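Local coordinates for protein putative phosphohistidine phosphatase SixA (Agrobacterium tumefaciens, PDB 2RFL) that probably acts as a phosphohistidine phosphatase of the histidine phosphatase superfamily, hydrolysing phosphate from phosphorylated histidine in a partner protein, at residues G144-Q150 / W161-L167; P8-L14 / V107-V113. All coordinates share one frame; numbering follows the deposited sequence.

Interaction 1. Residues G144-Q150 / W161-L167; sequences GLAVLDQ and WRLIDFL
The ring of F166 lies against the backbone of the neighbouring strand, with L145 O standing 3.8 Å above its plane, toward the rim, and A146 N over the same face. CG anti to the backbone N (chi1 -157°) swings the ring back in this direction and brings F166 CE2 to 3.7 Å from A146 CB. That methyl also receives the L163 branch, whose CD1 is 3.8 Å from A146 CB. Farther along the same face, L148 and L163 pass at a slant to each other.

The other face carries L145 and L167, lying alongside and pointing the same way, with L145 CD2 and L167 CD1 3.8 Å apart. V147 and D165 repeat this side-by-side placement. I164 instead slants across D149, its CG1 3.6 Å from D149 OD2, an oxygen whose charge is met by R10 in a salt bridge.

A classic beta bulge explains the change of pattern: I164 and D165 both face V147. V147 O accepts I164 N at 2.9 Å, whereas the bond from D165 N to V147 O is weak at 3.5 Å. The strand directions differ by 137°, a strongly twisted antiparallel pair. At its more exposed end Q150 runs alongside W161, with Q150 CG 3.4 Å from W161 CZ3 in an oblique approach and the amide turned 87° from the indole plane.

Strand 162-167 is the outermost on its side of the chain's mixed sheet, and 145-149 separates it from strand 10-15. L148 and L163 rest on helix 118-127 beneath one face, where F140 meets F166 edge-to-face; across the sheet, L167 packs on helix 35-51 and Y53 bonds to D165 OD2.

Interaction 2. Residues P8-L14 / V107-V113; sequences PTRVYLL and VQSVMLV
Y12 and M111, the latter modelled as selenomethionine, cross at about a right angle, with Y12 CB 3.7 Å from M111 CB. The tyrosine ring reaches back along the strand, its CE1 4.0 Å from S109 CB, while R10 CG from its own strand lies over one ring face. L14 has two neighbours on this face: its CD2 is 3.8 Å from V113 CG2, the two side chains running alongside, and 4.0 Å from M111 CE. A chi1 of 177° carries L14 CG along the strand, and chi2 of 60° turns CD2 toward the other strand.

The backbones set that spacing. V110 N donates to R10 O at 3.0 Å, and V110 O accepts Y12 N at 2.8 Å; L112 uses its N and O in the same way, toward Y12 O and L14 N. One residue thus bonds to both flanking positions of its partner, the parallel pattern, and the segment directions differ by only 16°. Before the strands begin, Q108 O accepts T9 N at 2.8 Å and R10 N weakly, just after the cis peptide preceding P8.

These are the central parallel strands of the alpha-beta-alpha sandwich of the histidine phosphatases. Strand 10-15 runs into the Arg-His signature that in this superfamily carries the histidine phosphorylated during catalysis.

Further out, M111 and V113 form backbone bonds with strand 57-60, and V11 and L13 with strand 145-149, so both strands are held along each edge. D56 OD2 accepts S109 N near the start of its strand. Helix 64-77 closes over the face bearing L14, M111 and V113, with W73 against the first two and T70 against V113.

How the interactions relate
From the N terminus, strand 10-15 comes first, and its partner strand 109-114 follows only after a loop of 92 residues, closed by interaction 2, that includes helices 35-51 and 64-77 and strands 57-60 and 82-85. Interaction 1 opens only afterwards and closes a much shorter connection, of 10 residues, most of them not modelled. The two are therefore in series, neither nesting nor crossing. They meet in space because strand 145-149 returns to the other edge of 10-15, away from 109-114, where L148 N lies 2.9 Å from V11 O. Interaction 1 thus adds an antiparallel border to the parallel centre of interaction 2 within one sheet.

Interaction 1. Residues G144-Q150 / W161-L167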
ATOM      1  N   GLY A 144       2.644   6.475   1.700  1.00 35.62           N
ATOM      2  CA  GLY A 144       1.265   6.897   2.000  1.00 35.08           C
ATOM      3  C   GLY A 144       0.391   5.667   2.206  1.00 34.48           C
ATOM      4  O   GLY A 144       0.457   4.714   1.443  1.00 34.27           O
ATOM      5  N   LEU A 145      -0.396   5.659   3.268  1.00 34.21           N
ATOM      6  CA  LEU A 145      -1.273   4.516   3.583  1.00 32.81           C
ATOM      7  C   LEU A 145      -2.764   4.879   3.680  1.00 32.98           C
ATOM      8  O   LEU A 145      -3.204   5.519   4.636  1.00 32.97           O
ATOM      9  CB  LEU A 145      -0.828   3.842   4.870  1.00 31.25           C
ATOM     10  CG  LEU A 145      -1.695   2.781   5.543  1.00 29.64           C
ATOM     11  CD1 LEU A 145      -1.527   1.437   4.802  1.00 24.71           C
ATOM     12  CD2 LEU A 145      -1.343   2.664   7.060  1.00 23.88           C
ATOM     13  N   ALA A 146      -3.527   4.422   2.690  1.00 33.19           N
ATOM     14  CA  ALA A 146      -4.957   4.506   2.683  1.00 33.09           C
ATOM     15  C   ALA A 146      -5.499   3.316   3.462  1.00 34.09           C
ATOM     16  O   ALA A 146      -5.037   2.181   3.288  1.00 33.12           O
ATOM     17  CB  ALA A 146      -5.409   4.446   1.308  1.00 33.49           C
ATOM     18  N   VAL A 147      -6.446   3.600   4.353  1.00 35.62           N
ATOM     19  CA  VAL A 147      -7.188   2.597   5.142  1.00 36.67           C
ATOM     20  C   VAL A 147      -8.664   2.650   4.720  1.00 36.48           C
ATOM     21  O   VAL A 147      -9.338   3.664   4.915  1.00 36.00           O
ATOM     22  CB  VAL A 147      -7.097   2.852   6.685  1.00 37.49           C
ATOM     23  CG1 VAL A 147      -7.730   1.713   7.482  1.00 35.69           C
ATOM     24  CG2 VAL A 147      -5.649   3.061   7.119  1.00 41.35           C
ATOM     25  N   LEU A 148      -9.148   1.554   4.146  1.00 35.68           N
ATOM     26  CA  LEU A 148     -10.466   1.521   3.553  1.00 35.85           C
ATOM     27  C   LEU A 148     -11.362   0.454   4.155  1.00 37.20           C
ATOM     28  O   LEU A 148     -10.905  -0.622   4.479  1.00 36.09           O
ATOM     29  CB  LEU A 148     -10.361   1.347   2.046  1.00 34.35           C
ATOM     30  CG  LEU A 148      -9.589   2.464   1.367  1.00 30.57           C
ATOM     31  CD1 LEU A 148      -8.388   1.915   0.585  1.00 27.18           C
ATOM     32  CD2 LEU A 148     -10.513   3.170   0.483  1.00 24.40           C
ATOM     33  N   ASP A 149     -12.638   0.788   4.304  1.00 39.78           N
ATOM     34  CA  ASP A 149     -13.653  -0.131   4.816  1.00 42.82           C
ATOM     35  C   ASP A 149     -14.857  -0.137   3.899  1.00 44.06           C
ATOM     36  O   ASP A 149     -15.102   0.831   3.140  1.00 42.77           O
ATOM     37  CB  ASP A 149     -14.115   0.249   6.243  1.00 43.06           C
ATOM     38  CG  ASP A 149     -13.200  -0.298   7.346  1.00 45.62           C
ATOM     39  OD1 ASP A 149     -13.027  -1.527   7.471  1.00 47.02           O
ATOM     40  OD2 ASP A 149     -12.659   0.514   8.123  1.00 48.62           O
ATOM     41  N   GLN A 150     -15.585  -1.254   3.977  1.00 45.98           N
ATOM     42  CA  GLN A 150     -16.914  -1.421   3.381  1.00 47.24           C
ATOM     43  C   GLN A 150     -18.015  -0.698   4.175  1.00 48.02           C
ATOM     44  O   GLN A 150     -18.241   0.499   4.032  1.00 47.92           O
ATOM     45  CB  GLN A 150     -17.267  -2.907   3.347  1.00 47.82           C
ATOM     46  CG  GLN A 150     -16.318  -3.759   2.547  1.00 47.46           C
ATOM     47  CD  GLN A 150     -16.783  -5.195   2.445  1.00 47.62           C
ATOM     48  OE1 GLN A 150     -17.985  -5.484   2.437  1.00 48.90           O
ATOM     49  NE2 GLN A 150     -15.836  -6.099   2.330  1.00 43.75           N
ATOM     50  N   TRP A 161     -16.793   0.957  -1.166  1.00 45.29           N
ATOM     51  CA  TRP A 161     -15.591   1.232  -0.329  1.00 43.78           C
ATOM     52  C   TRP A 161     -15.581   2.658   0.265  1.00 43.51           C
ATOM     53  O   TRP A 161     -15.779   3.635  -0.451  1.00 43.02           O
ATOM     54  CB  TRP A 161     -14.267   0.975  -1.085  1.00 41.15           C
ATOM     55  CG  TRP A 161     -13.976  -0.463  -1.417  1.00 38.33           C
ATOM     56  CD1 TRP A 161     -13.932  -1.026  -2.662  1.00 36.89           C
ATOM     57  CD2 TRP A 161     -13.679  -1.529  -0.497  1.00 36.06           C
ATOM     58  NE1 TRP A 161     -13.634  -2.360  -2.586  1.00 34.40           N
ATOM     59  CE2 TRP A 161     -13.479  -2.703  -1.266  1.00 33.81           C
ATOM     60  CE3 TRP A 161     -13.588  -1.615   0.900  1.00 32.34           C
ATOM     61  CZ2 TRP A 161     -13.183  -3.946  -0.678  1.00 29.18           C
ATOM     62  CZ3 TRP A 161     -13.268  -2.867   1.481  1.00 31.68           C
ATOM     63  CH2 TRP A 161     -13.088  -4.001   0.698  1.00 28.08           C
ATOM     64  N   ARG A 162     -15.347   2.779   1.563  1.00 44.01           N
ATOM     65  CA  ARG A 162     -15.208   4.127   2.177  1.00 45.13           C
ATOM     66  C   ARG A 162     -13.768   4.356   2.660  1.00 45.02           C
ATOM     67  O   ARG A 162     -13.202   3.493   3.340  1.00 45.15           O
ATOM     68  CB  ARG A 162     -16.163   4.307   3.363  1.00 45.52           C
ATOM     69  CG  ARG A 162     -17.561   3.709   3.242  1.00 47.26           C
ATOM     70  CD  ARG A 162     -18.404   4.347   2.149  1.00 50.30           C
ATOM     71  NE  ARG A 162     -18.288   5.800   2.151  1.00 50.72           N
ATOM     72  CZ  ARG A 162     -19.022   6.602   2.911  1.00 49.92           C
ATOM     73  NH1 ARG A 162     -18.847   7.910   2.863  1.00 46.56           N
ATOM     74  NH2 ARG A 162     -19.925   6.086   3.721  1.00 50.58           N
ATOM     75  N   LEU A 163     -13.162   5.491   2.329  1.00 44.62           N
ATOM     76  CA  LEU A 163     -11.862   5.804   2.947  1.00 44.63           C
ATOM     77  C   LEU A 163     -12.096   6.292   4.356  1.00 44.81           C
ATOM     78  O   LEU A 163     -12.978   7.128   4.579  1.00 45.50           O
ATOM     79  CB  LEU A 163     -11.070   6.845   2.153  1.00 44.08           C
ATOM     80  CG  LEU A 163      -9.734   7.216   2.784  1.00 43.51           C
ATOM     81  CD1 LEU A 163      -8.564   6.371   2.277  1.00 42.16           C
ATOM     82  CD2 LEU A 163      -9.470   8.687   2.546  1.00 48.04           C
ATOM     83  N   ILE A 164     -11.277   5.819   5.290  1.00 44.93           N
ATOM     84  CA  ILE A 164     -11.577   5.860   6.743  1.00 45.24           C
ATOM     85  C   ILE A 164     -10.437   6.560   7.516  1.00 46.24           C
ATOM     86  O   ILE A 164     -10.640   7.067   8.675  1.00 46.15           O
ATOM     87  CB  ILE A 164     -11.810   4.381   7.240  1.00 44.82           C
ATOM     88  CG1 ILE A 164     -13.212   3.896   6.897  1.00 43.63           C
ATOM     89  CG2 ILE A 164     -11.410   4.106   8.711  1.00 45.97           C
ATOM     90  CD1 ILE A 164     -14.287   4.267   7.831  1.00 48.78           C
ATOM     91  N   ASP A 165      -9.255   6.554   6.873  1.00 45.54           N
ATOM     92  CA  ASP A 165      -8.015   7.193   7.335  1.00 45.39           C
ATOM     93  C   ASP A 165      -6.939   7.204   6.220  1.00 45.49           C
ATOM     94  O   ASP A 165      -6.905   6.338   5.357  1.00 43.48           O
ATOM     95  CB  ASP A 165      -7.480   6.468   8.585  1.00 45.41           C
ATOM     96  CG  ASP A 165      -6.571   7.356   9.461  1.00 45.05           C
ATOM     97  OD1 ASP A 165      -6.281   8.524   9.079  1.00 44.96           O
ATOM     98  OD2 ASP A 165      -6.149   6.885  10.548  1.00 40.23           O
ATOM     99  N   PHE A 166      -6.057   8.197   6.247  1.00 47.23           N
ATOM    100  CA  PHE A 166      -4.889   8.224   5.380  1.00 48.61           C
ATOM    101  C   PHE A 166      -3.639   8.683   6.136  1.00 50.72           C
ATOM    102  O   PHE A 166      -3.691   9.688   6.854  1.00 51.72           O
ATOM    103  CB  PHE A 166      -5.136   9.124   4.168  1.00 47.87           C
ATOM    104  CG  PHE A 166      -4.267   8.801   2.983  1.00 46.95           C
ATOM    105  CD1 PHE A 166      -2.927   9.197   2.940  1.00 46.48           C
ATOM    106  CD2 PHE A 166      -4.782   8.102   1.899  1.00 46.42           C
ATOM    107  CE1 PHE A 166      -2.119   8.898   1.834  1.00 44.42           C
ATOM    108  CE2 PHE A 166      -3.979   7.794   0.791  1.00 44.60           C
ATOM    109  CZ  PHE A 166      -2.643   8.194   0.767  1.00 44.24           C
ATOM    110  N   LEU A 167      -2.527   7.951   5.977  1.00 52.34           N
ATOM    111  CA  LEU A 167      -1.240   8.360   6.545  1.00 54.76           C
ATOM    112  C   LEU A 167      -0.222   8.845   5.510  1.00 55.99           C
ATOM    113  O   LEU A 167       0.043   8.167   4.533  1.00 55.57           O
ATOM    114  CB  LEU A 167      -0.644   7.264   7.452  1.00 54.86           C
ATOM    115  CG  LEU A 167      -1.502   6.839   8.659  1.00 55.38           C
ATOM    116  CD1 LEU A 167      -0.972   5.619   9.406  1.00 54.08           C
ATOM    117  CD2 LEU A 167      -1.787   8.020   9.653  1.00 59.44           C
TER

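Interaction 2. Residues P8-L14 / V107-V113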
ATOM      1  N   PRO A   8     -12.240  -9.275   1.388  1.00 45.75           N
ATOM      2  CA  PRO A   8     -11.816  -8.444   2.544  1.00 45.26           C
ATOM      3  C   PRO A   8     -12.804  -7.389   3.052  1.00 44.16           C
ATOM      4  O   PRO A   8     -13.595  -6.850   2.293  1.00 43.23           O
ATOM      5  CB  PRO A   8     -10.519  -7.758   2.031  1.00 44.83           C
ATOM      6  CG  PRO A   8     -10.035  -8.697   0.876  1.00 44.99           C
ATOM      7  CD  PRO A   8     -11.342  -9.057   0.230  1.00 45.54           C
ATOM      8  N   THR A   9     -12.726  -7.088   4.337  1.00 44.01           N
ATOM      9  CA  THR A   9     -13.530  -6.016   4.912  1.00 43.89           C
ATOM     10  C   THR A   9     -12.694  -4.748   5.195  1.00 43.76           C
ATOM     11  O   THR A   9     -13.232  -3.667   5.413  1.00 43.43           O
ATOM     12  CB  THR A   9     -14.416  -6.538   6.096  1.00 43.97           C
ATOM     13  OG1 THR A   9     -13.712  -6.546   7.337  1.00 43.35           O
ATOM     14  CG2 THR A   9     -14.867  -7.930   5.812  1.00 43.81           C
ATOM     15  N   ARG A  10     -11.372  -4.901   5.158  1.00 43.61           N
ATOM     16  CA  ARG A  10     -10.441  -3.771   5.253  1.00 43.50           C
ATOM     17  C   ARG A  10      -9.304  -3.884   4.237  1.00 42.37           C
ATOM     18  O   ARG A  10      -8.613  -4.906   4.195  1.00 42.05           O
ATOM     19  CB  ARG A  10      -9.849  -3.615   6.666  1.00 44.05           C
ATOM     20  CG  ARG A  10      -8.994  -2.336   6.808  1.00 45.70           C
ATOM     21  CD  ARG A  10      -8.898  -1.817   8.229  1.00 49.11           C
ATOM     22  NE  ARG A  10     -10.137  -1.198   8.684  1.00 52.55           N
ATOM     23  CZ  ARG A  10     -10.254  -0.524   9.822  1.00 53.90           C
ATOM     24  NH1 ARG A  10      -9.199  -0.369  10.606  1.00 58.15           N
ATOM     25  NH2 ARG A  10     -11.411   0.012  10.169  1.00 53.48           N
ATOM     26  N   VAL A  11      -9.133  -2.817   3.451  1.00 40.80           N
ATOM     27  CA  VAL A  11      -8.061  -2.657   2.465  1.00 39.16           C
ATOM     28  C   VAL A  11      -7.047  -1.593   2.887  1.00 37.40           C
ATOM     29  O   VAL A  11      -7.380  -0.430   3.081  1.00 36.53           O
ATOM     30  CB  VAL A  11      -8.618  -2.251   1.071  1.00 39.24           C
ATOM     31  CG1 VAL A  11      -7.538  -1.707   0.149  1.00 37.30           C
ATOM     32  CG2 VAL A  11      -9.263  -3.425   0.401  1.00 42.94           C
ATOM     33  N   TYR A  12      -5.798  -2.001   3.000  1.00 35.51           N
ATOM     34  CA  TYR A  12      -4.706  -1.053   3.163  1.00 33.62           C
ATOM     35  C   TYR A  12      -3.972  -0.926   1.850  1.00 32.10           C
ATOM     36  O   TYR A  12      -3.662  -1.954   1.196  1.00 31.16           O
ATOM     37  CB  TYR A  12      -3.739  -1.514   4.236  1.00 33.66           C
ATOM     38  CG  TYR A  12      -4.355  -1.795   5.606  1.00 34.68           C
ATOM     39  CD1 TYR A  12      -4.574  -3.109   6.033  1.00 31.79           C
ATOM     40  CD2 TYR A  12      -4.663  -0.729   6.502  1.00 33.30           C
ATOM     41  CE1 TYR A  12      -5.116  -3.363   7.300  1.00 35.43           C
ATOM     42  CE2 TYR A  12      -5.193  -0.975   7.775  1.00 31.61           C
ATOM     43  CZ  TYR A  12      -5.422  -2.292   8.162  1.00 35.72           C
ATOM     44  OH  TYR A  12      -5.946  -2.551   9.413  1.00 36.09           O
ATOM     45  N   LEU A  13      -3.727   0.328   1.466  1.00 30.41           N
ATOM     46  CA  LEU A  13      -2.983   0.702   0.264  1.00 29.81           C
ATOM     47  C   LEU A  13      -1.761   1.552   0.557  1.00 30.23           C
ATOM     48  O   LEU A  13      -1.885   2.763   0.878  1.00 29.49           O
ATOM     49  CB  LEU A  13      -3.877   1.522  -0.680  1.00 30.69           C
ATOM     50  CG  LEU A  13      -5.191   1.019  -1.252  1.00 28.37           C
ATOM     51  CD1 LEU A  13      -5.755   2.141  -2.079  1.00 29.59           C
ATOM     52  CD2 LEU A  13      -4.946  -0.169  -2.098  1.00 31.07           C
ATOM     53  N   LEU A  14      -0.597   0.926   0.371  1.00 29.86           N
ATOM     54  CA  LEU A  14       0.710   1.444   0.749  1.00 30.24           C
ATOM     55  C   LEU A  14       1.615   1.680  -0.468  1.00 30.54           C
ATOM     56  O   LEU A  14       2.004   0.754  -1.198  1.00 30.36           O
ATOM     57  CB  LEU A  14       1.415   0.489   1.773  1.00 29.80           C
ATOM     58  CG  LEU A  14       2.857   0.829   2.253  1.00 28.47           C
ATOM     59  CD1 LEU A  14       2.976   2.199   2.965  1.00 25.85           C
ATOM     60  CD2 LEU A  14       3.513  -0.264   3.125  1.00 23.26           C
ATOM     61  N   VAL A 107      -9.884 -13.697   3.651  1.00 54.97           N
ATOM     62  CA  VAL A 107      -8.884 -12.996   4.447  1.00 53.26           C
ATOM     63  C   VAL A 107      -9.544 -11.686   4.834  1.00 51.52           C
ATOM     64  O   VAL A 107      -9.988 -10.934   3.952  1.00 50.49           O
ATOM     65  CB  VAL A 107      -7.625 -12.640   3.623  1.00 53.73           C
ATOM     66  CG1 VAL A 107      -6.481 -12.184   4.526  1.00 53.10           C
ATOM     67  CG2 VAL A 107      -7.192 -13.786   2.751  1.00 53.97           C
ATOM     68  N   GLN A 108      -9.606 -11.408   6.135  1.00 49.82           N
ATOM     69  CA  GLN A 108     -10.385 -10.291   6.652  1.00 48.72           C
ATOM     70  C   GLN A 108      -9.828  -8.928   6.265  1.00 46.60           C
ATOM     71  O   GLN A 108     -10.586  -8.067   5.851  1.00 44.85           O
ATOM     72  CB  GLN A 108     -10.515 -10.381   8.163  1.00 49.56           C
ATOM     73  CG  GLN A 108     -11.354  -9.276   8.761  1.00 52.62           C
ATOM     74  CD  GLN A 108     -11.238  -9.197  10.269  1.00 56.73           C
ATOM     75  OE1 GLN A 108     -11.734 -10.071  11.001  1.00 57.44           O
ATOM     76  NE2 GLN A 108     -10.575  -8.143  10.746  1.00 55.93           N
ATOM     77  N   SER A 109      -8.516  -8.745   6.444  1.00 45.09           N
ATOM     78  CA  SER A 109      -7.818  -7.517   6.044  1.00 43.73           C
ATOM     79  C   SER A 109      -6.563  -7.739   5.215  1.00 42.46           C
ATOM     80  O   SER A 109      -5.732  -8.590   5.501  1.00 41.12           O
ATOM     81  CB  SER A 109      -7.546  -6.551   7.223  1.00 43.68           C
ATOM     82  OG  SER A 109      -6.987  -7.182   8.346  1.00 43.92           O
ATOM     83  N   VAL A 110      -6.426  -6.926   4.182  1.00 41.80           N
ATOM     84  CA  VAL A 110      -5.350  -7.118   3.238  1.00 41.79           C
ATOM     85  C   VAL A 110      -4.697  -5.802   2.824  1.00 39.85           C
ATOM     86  O   VAL A 110      -5.355  -4.783   2.625  1.00 39.10           O
ATOM     87  CB  VAL A 110      -5.798  -7.994   2.018  1.00 41.65           C
ATOM     88  CG1 VAL A 110      -7.118  -7.520   1.518  1.00 45.17           C
ATOM     89  CG2 VAL A 110      -4.778  -7.949   0.880  1.00 41.70           C
HETATM   90  N   MSE A 111      -3.382  -5.870   2.710  1.00 38.08           N
HETATM   91  CA  MSE A 111      -2.572  -4.734   2.395  1.00 36.08           C
HETATM   92  C   MSE A 111      -1.780  -4.994   1.133  1.00 34.53           C
HETATM   93  O   MSE A 111      -1.087  -6.013   1.006  1.00 33.65           O
HETATM   94  CB  MSE A 111      -1.608  -4.426   3.520  1.00 36.46           C
HETATM   95  CG  MSE A 111      -0.611  -3.388   3.122  1.00 37.81           C
HETATM   96 SE   MSE A 111       0.226  -2.558   4.605  0.95 46.00          SE
HETATM   97  CE  MSE A 111       1.943  -3.567   4.715  1.00 36.84           C
ATOM     98  N   LEU A 112      -1.867  -4.048   0.214  1.00 32.55           N
ATOM     99  CA  LEU A 112      -1.075  -4.114  -0.983  1.00 32.10           C
ATOM    100  C   LEU A 112       0.117  -3.177  -0.880  1.00 31.54           C
ATOM    101  O   LEU A 112      -0.031  -2.058  -0.433  1.00 31.88           O
ATOM    102  CB  LEU A 112      -1.937  -3.805  -2.223  1.00 31.29           C
ATOM    103  CG  LEU A 112      -3.155  -4.689  -2.519  1.00 32.14           C
ATOM    104  CD1 LEU A 112      -3.452  -4.402  -3.945  1.00 35.42           C
ATOM    105  CD2 LEU A 112      -3.024  -6.255  -2.340  1.00 31.46           C
ATOM    106  N   VAL A 113       1.293  -3.637  -1.310  1.00 31.01           N
ATOM    107  CA  VAL A 113       2.516  -2.801  -1.371  1.00 31.24           C
ATOM    108  C   VAL A 113       3.079  -2.759  -2.819  1.00 31.11           C
ATOM    109  O   VAL A 113       3.765  -3.661  -3.283  1.00 29.65           O
ATOM    110  CB  VAL A 113       3.610  -3.280  -0.345  1.00 31.05           C
ATOM    111  CG1 VAL A 113       4.888  -2.372  -0.341  1.00 31.25           C
ATOM    112  CG2 VAL A 113       3.025  -3.398   1.045  1.00 32.50           C
TER